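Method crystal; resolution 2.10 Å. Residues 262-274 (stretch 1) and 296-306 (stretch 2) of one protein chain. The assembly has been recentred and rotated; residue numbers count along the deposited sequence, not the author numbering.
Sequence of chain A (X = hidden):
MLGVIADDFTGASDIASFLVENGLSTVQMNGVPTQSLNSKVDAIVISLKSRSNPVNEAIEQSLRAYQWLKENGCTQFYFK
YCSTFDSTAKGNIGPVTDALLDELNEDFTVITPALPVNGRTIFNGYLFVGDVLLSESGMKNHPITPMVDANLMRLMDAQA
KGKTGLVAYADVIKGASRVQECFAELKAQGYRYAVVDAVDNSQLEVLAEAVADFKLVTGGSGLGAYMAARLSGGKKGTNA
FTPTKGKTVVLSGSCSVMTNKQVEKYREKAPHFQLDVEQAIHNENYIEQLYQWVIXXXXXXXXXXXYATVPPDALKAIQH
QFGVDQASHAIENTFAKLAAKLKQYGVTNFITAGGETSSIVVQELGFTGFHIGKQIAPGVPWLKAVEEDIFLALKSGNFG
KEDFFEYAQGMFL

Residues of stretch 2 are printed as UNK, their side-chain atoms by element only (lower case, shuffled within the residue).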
# COMPACT_ATOMS: atom_id res chain seq x y z
N GLN A 262 0.66 18.09 14.40
CA GLN A 262 -0.64 18.05 13.74
C GLN A 262 -1.77 18.16 14.77
O GLN A 262 -2.86 18.66 14.47
CB GLN A 262 -0.79 16.77 12.91
CG GLN A 262 0.16 16.67 11.72
CD GLN A 262 0.16 15.29 11.08
OE1 GLN A 262 0.29 14.28 11.76
NE2 GLN A 262 0.01 15.25 9.76
N VAL A 263 -1.52 17.63 15.97
CA VAL A 263 -2.48 17.66 17.07
C VAL A 263 -2.47 19.06 17.68
O VAL A 263 -3.52 19.64 17.97
CB VAL A 263 -2.12 16.61 18.17
CG1 VAL A 263 -2.94 16.85 19.43
CG2 VAL A 263 -2.36 15.20 17.66
N GLU A 264 -1.27 19.59 17.88
CA GLU A 264 -1.06 20.91 18.45
C GLU A 264 -1.68 22.00 17.56
O GLU A 264 -2.04 23.08 18.05
CB GLU A 264 0.44 21.14 18.61
CG GLU A 264 0.86 21.76 19.93
CD GLU A 264 0.73 23.27 19.94
OE1 GLU A 264 1.68 23.95 19.51
OE2 GLU A 264 -0.32 23.78 20.40
N LYS A 265 -1.78 21.72 16.27
CA LYS A 265 -2.34 22.68 15.32
C LYS A 265 -3.85 22.52 15.18
O LYS A 265 -4.57 23.49 14.90
CB LYS A 265 -1.64 22.50 13.96
CG LYS A 265 -1.36 23.80 13.20
CD LYS A 265 -2.49 24.18 12.24
CE LYS A 265 -2.08 25.35 11.35
NZ LYS A 265 -3.07 25.61 10.27
N TYR A 266 -4.33 21.29 15.38
CA TYR A 266 -5.75 20.99 15.27
C TYR A 266 -6.58 21.29 16.53
O TYR A 266 -7.74 21.69 16.43
CB TYR A 266 -5.95 19.53 14.85
CG TYR A 266 -7.37 19.21 14.45
CD1 TYR A 266 -8.00 19.90 13.41
CD2 TYR A 266 -8.10 18.22 15.11
CE1 TYR A 266 -9.30 19.62 13.05
CE2 TYR A 266 -9.41 17.92 14.75
CZ TYR A 266 -10.00 18.63 13.72
OH TYR A 266 -11.28 18.36 13.35
N ARG A 267 -6.00 21.08 17.71
CA ARG A 267 -6.72 21.34 18.95
C ARG A 267 -7.10 22.82 19.03
O ARG A 267 -7.89 23.25 19.88
CB ARG A 267 -5.86 20.97 20.15
CG ARG A 267 -4.65 21.85 20.32
CD ARG A 267 -4.17 21.84 21.75
NE ARG A 267 -3.69 20.53 22.16
CZ ARG A 267 -3.30 20.23 23.39
NH1 ARG A 267 -3.32 21.16 24.34
NH2 ARG A 267 -2.84 19.02 23.67
N GLU A 268 -6.49 23.61 18.16
CA GLU A 268 -6.72 25.03 18.06
C GLU A 268 -7.99 25.27 17.23
O GLU A 268 -8.67 26.28 17.40
CB GLU A 268 -5.50 25.67 17.37
CG GLU A 268 -5.61 27.15 17.04
CD GLU A 268 -4.58 27.58 16.00
OE1 GLU A 268 -3.39 27.21 16.13
OE2 GLU A 268 -4.96 28.29 15.05
N LYS A 269 -8.30 24.32 16.34
CA LYS A 269 -9.45 24.42 15.45
C LYS A 269 -10.72 23.64 15.83
O LYS A 269 -11.80 23.97 15.34
CB LYS A 269 -9.04 23.99 14.03
CG LYS A 269 -7.98 24.84 13.35
CD LYS A 269 -8.49 26.24 13.04
CE LYS A 269 -7.52 27.00 12.15
NZ LYS A 269 -6.17 27.11 12.75
N ALA A 270 -10.60 22.62 16.68
CA ALA A 270 -11.78 21.80 17.02
C ALA A 270 -11.85 21.21 18.43
O ALA A 270 -10.88 21.26 19.20
CB ALA A 270 -11.92 20.68 15.97
N PRO A 271 -13.03 20.67 18.81
CA PRO A 271 -13.21 20.07 20.14
C PRO A 271 -12.16 18.98 20.34
O PRO A 271 -12.00 18.11 19.49
CB PRO A 271 -14.60 19.45 20.04
CG PRO A 271 -15.30 20.34 19.10
CD PRO A 271 -14.27 20.55 18.03
N HIS A 272 -11.45 19.01 21.46
CA HIS A 272 -10.42 18.03 21.70
C HIS A 272 -10.47 17.50 23.12
O HIS A 272 -10.60 18.25 24.09
CB HIS A 272 -9.05 18.64 21.42
CG HIS A 272 -8.85 19.99 22.04
ND1 HIS A 272 -9.43 21.13 21.53
CD2 HIS A 272 -8.17 20.37 23.14
CE1 HIS A 272 -9.10 22.16 22.28
NE2 HIS A 272 -8.33 21.73 23.27
N PHE A 273 -10.31 16.19 23.24
CA PHE A 273 -10.34 15.52 24.52
C PHE A 273 -9.10 14.64 24.58
O PHE A 273 -9.01 13.65 23.86
CB PHE A 273 -11.61 14.66 24.61
CG PHE A 273 -11.85 14.07 25.97
CD1 PHE A 273 -10.92 13.21 26.56
CD2 PHE A 273 -13.01 14.36 26.67
CE1 PHE A 273 -11.14 12.65 27.81
CE2 PHE A 273 -13.25 13.80 27.92
CZ PHE A 273 -12.31 12.94 28.49
N GLN A 274 -8.15 15.01 25.43
CA GLN A 274 -6.94 14.22 25.57
C GLN A 274 -7.19 12.91 26.33
O GLN A 274 -7.66 12.92 27.47
CB GLN A 274 -5.85 15.01 26.28
CG GLN A 274 -4.59 14.20 26.49
CD GLN A 274 -3.50 14.97 27.19
OE1 GLN A 274 -3.70 16.11 27.60
NE2 GLN A 274 -2.35 14.34 27.35
N UNK A 296 -21.75 14.52 21.43
CA UNK A 296 -22.28 15.81 21.86
C UNK A 296 -21.50 16.96 21.24
O UNK A 296 -21.84 18.13 21.43
c UNK A 296 -22.25 15.91 23.37
N UNK A 297 -20.44 16.61 20.51
CA UNK A 297 -19.61 17.60 19.85
C UNK A 297 -19.47 17.27 18.38
O UNK A 297 -18.49 17.65 17.74
c UNK A 297 -18.24 18.41 21.83
c UNK A 297 -18.23 17.67 20.51
o UNK A 297 -18.54 19.61 21.88
n UNK A 297 -17.89 17.72 22.91
N UNK A 298 -20.44 16.54 17.84
CA UNK A 298 -20.44 16.15 16.43
C UNK A 298 -21.01 17.22 15.52
O UNK A 298 -21.12 17.02 14.30
c UNK A 298 -20.54 13.53 16.53
c UNK A 298 -21.23 14.86 16.22
c UNK A 298 -21.49 12.40 16.19
c UNK A 298 -19.25 13.40 15.73
N UNK A 299 -21.39 18.36 16.09
CA UNK A 299 -21.97 19.43 15.29
C UNK A 299 -21.09 20.65 15.08
O UNK A 299 -21.54 21.64 14.50
o UNK A 299 -24.45 17.85 16.59
o UNK A 299 -25.08 18.72 14.67
c UNK A 299 -24.37 18.73 15.70
c UNK A 299 -23.34 19.83 15.86
N UNK A 300 -19.86 20.62 15.58
CA UNK A 300 -18.94 21.74 15.38
C UNK A 300 -18.51 21.75 13.91
O UNK A 300 -18.80 20.81 13.16
c UNK A 300 -17.71 21.61 16.29
o UNK A 300 -17.85 22.41 17.45
N UNK A 301 -17.86 22.83 13.48
CA UNK A 301 -17.41 22.91 12.10
C UNK A 301 -16.42 21.79 11.77
O UNK A 301 -16.47 21.20 10.70
c UNK A 301 -15.38 26.22 12.46
o UNK A 301 -15.84 27.16 13.15
c UNK A 301 -16.83 24.29 11.78
o UNK A 301 -14.60 26.40 11.50
c UNK A 301 -15.81 24.80 12.78
N UNK A 302 -15.53 21.51 12.72
CA UNK A 302 -14.55 20.45 12.54
C UNK A 302 -14.78 19.29 13.52
O UNK A 302 -15.13 19.51 14.68
c UNK A 302 -12.17 23.11 11.66
c UNK A 302 -11.88 23.35 9.27
c UNK A 302 -13.13 21.00 12.67
c UNK A 302 -12.68 21.82 11.48
c UNK A 302 -12.78 21.31 10.19
c UNK A 302 -12.38 22.07 9.08
c UNK A 302 -11.77 23.88 10.56
N UNK A 303 -14.64 18.07 13.01
CA UNK A 303 -14.84 16.86 13.80
C UNK A 303 -14.10 16.88 15.13
O UNK A 303 -12.98 17.40 15.24
c UNK A 303 -14.42 15.66 12.99
N UNK A 304 -14.73 16.33 16.19
CA UNK A 304 -14.10 16.30 17.51
C UNK A 304 -12.93 15.31 17.54
O UNK A 304 -12.97 14.26 16.89
c UNK A 304 -15.25 15.88 18.41
c UNK A 304 -16.04 14.98 17.55
c UNK A 304 -16.07 15.73 16.23
N UNK A 305 -11.91 15.62 18.31
CA UNK A 305 -10.75 14.75 18.38
C UNK A 305 -10.39 14.28 19.80
O UNK A 305 -10.20 15.05 20.75
c UNK A 305 -6.61 17.20 18.43
c UNK A 305 -9.51 15.49 17.84
c UNK A 305 -8.17 14.88 18.24
s UNK A 305 -6.74 15.67 17.50
N UNK A 306 -10.30 12.96 19.89
CA UNK A 306 -9.90 12.17 21.05
C UNK A 306 -8.47 11.73 20.74
O UNK A 306 -8.24 11.00 19.78
c UNK A 306 -12.22 11.27 21.32
c UNK A 306 -10.36 10.33 22.65
c UNK A 306 -10.76 10.93 21.32

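Position 296 carries a single side-chain carbon beyond reach of stretch 1; one carbon makes it Ala296, small and exposed. At position 297 two carbons appear, the second bearing one oxygen and one nitrogen, the mark of an amide, and the first lies against the ring of Pro271: this is Asn297. Its CB lies 4.1 Å from CB of Pro271, and its amide nitrogen is hydrogen-bonded elsewhere in the structure, so a polar group can sit beside a proline ring without wasting its donor.

Position 298 has four carbons forked at the second and turned away from stretch 1, hence Leu298, whose partly exposed apolar chain is not needed for this contact. Position 299 has two carbons, the second holding two oxygens; this carboxylate is Asp299, exposed and out of reach, as suits a charged group. At position 300 one carbon is followed by one oxygen, which lies against the ring of Pro271, giving Ser300. OG is 3.7 Å from CG of Pro271, a packing contact that leaves the small hydroxyl exposed.

Position 301 shows three carbons, the third with two oxygens, and no close contact: Glu301, its charged carboxylate at home on the exposed surface. Position 302 has one carbon, packed on Ala270, leading to a six-carbon ring without a hydroxyl, so it is Phe302. Its CB meets CB of Ala270 at 3.5 Å, and the ring turns its edge to O of Lys269, 3.8 Å from CD2. A flat apolar ring covers this turn while the methyl of Ala270 leaves room for a close approach.

A lone carbon at position 303, near the hydroxyl of Tyr266, identifies Ala303. Its CB points away overall, yet lies 4.2 Å from OH of Tyr266; its backbone O is nearer, 2.7 Å from that OH, within hydrogen-bonding distance. At position 304 three carbons close a ring onto the backbone nitrogen and pack on Pro271: Pro304. Its CB is 4.0 Å from CB of Pro271. Having no N-H, it can offer no backbone donor, but its CA makes a C-H···O contact with O of Pro271 at 3.4 Å.

Position 305 is an unbranched chain of two carbons, a sulfur and a terminal carbon, reaching Tyr266 and Val263, which is Met305. SD lies 3.8 Å from CD2 of Tyr266, at the ring edge, and CE reaches CG1 of Val263, also at 3.8 Å. A long, flexible apolar chain suits this buried place because it can span from strand to helix. Position 306 has one carbon carrying two more, its backbone beside Phe273, so it is Val306, a beta-branched residue well fitted to a strand. Its CA lies 3.3 Å from O of Phe273.

The contact joins a short parallel pairing to side-chain packing. Met305 N donates to Pro271 O at 2.8 Å, and Phe273 N to Met305 O at 2.7 Å, both nearly straight. The side chains of His272 and Met305 leave one face of the sheet, those of Phe273 and Val306 the other. Met305 then packs against the helix, while Phe302 and Pro271 extend the contact before the strands begin.

Stretch 2 296-306: ANLDSEFAPMV
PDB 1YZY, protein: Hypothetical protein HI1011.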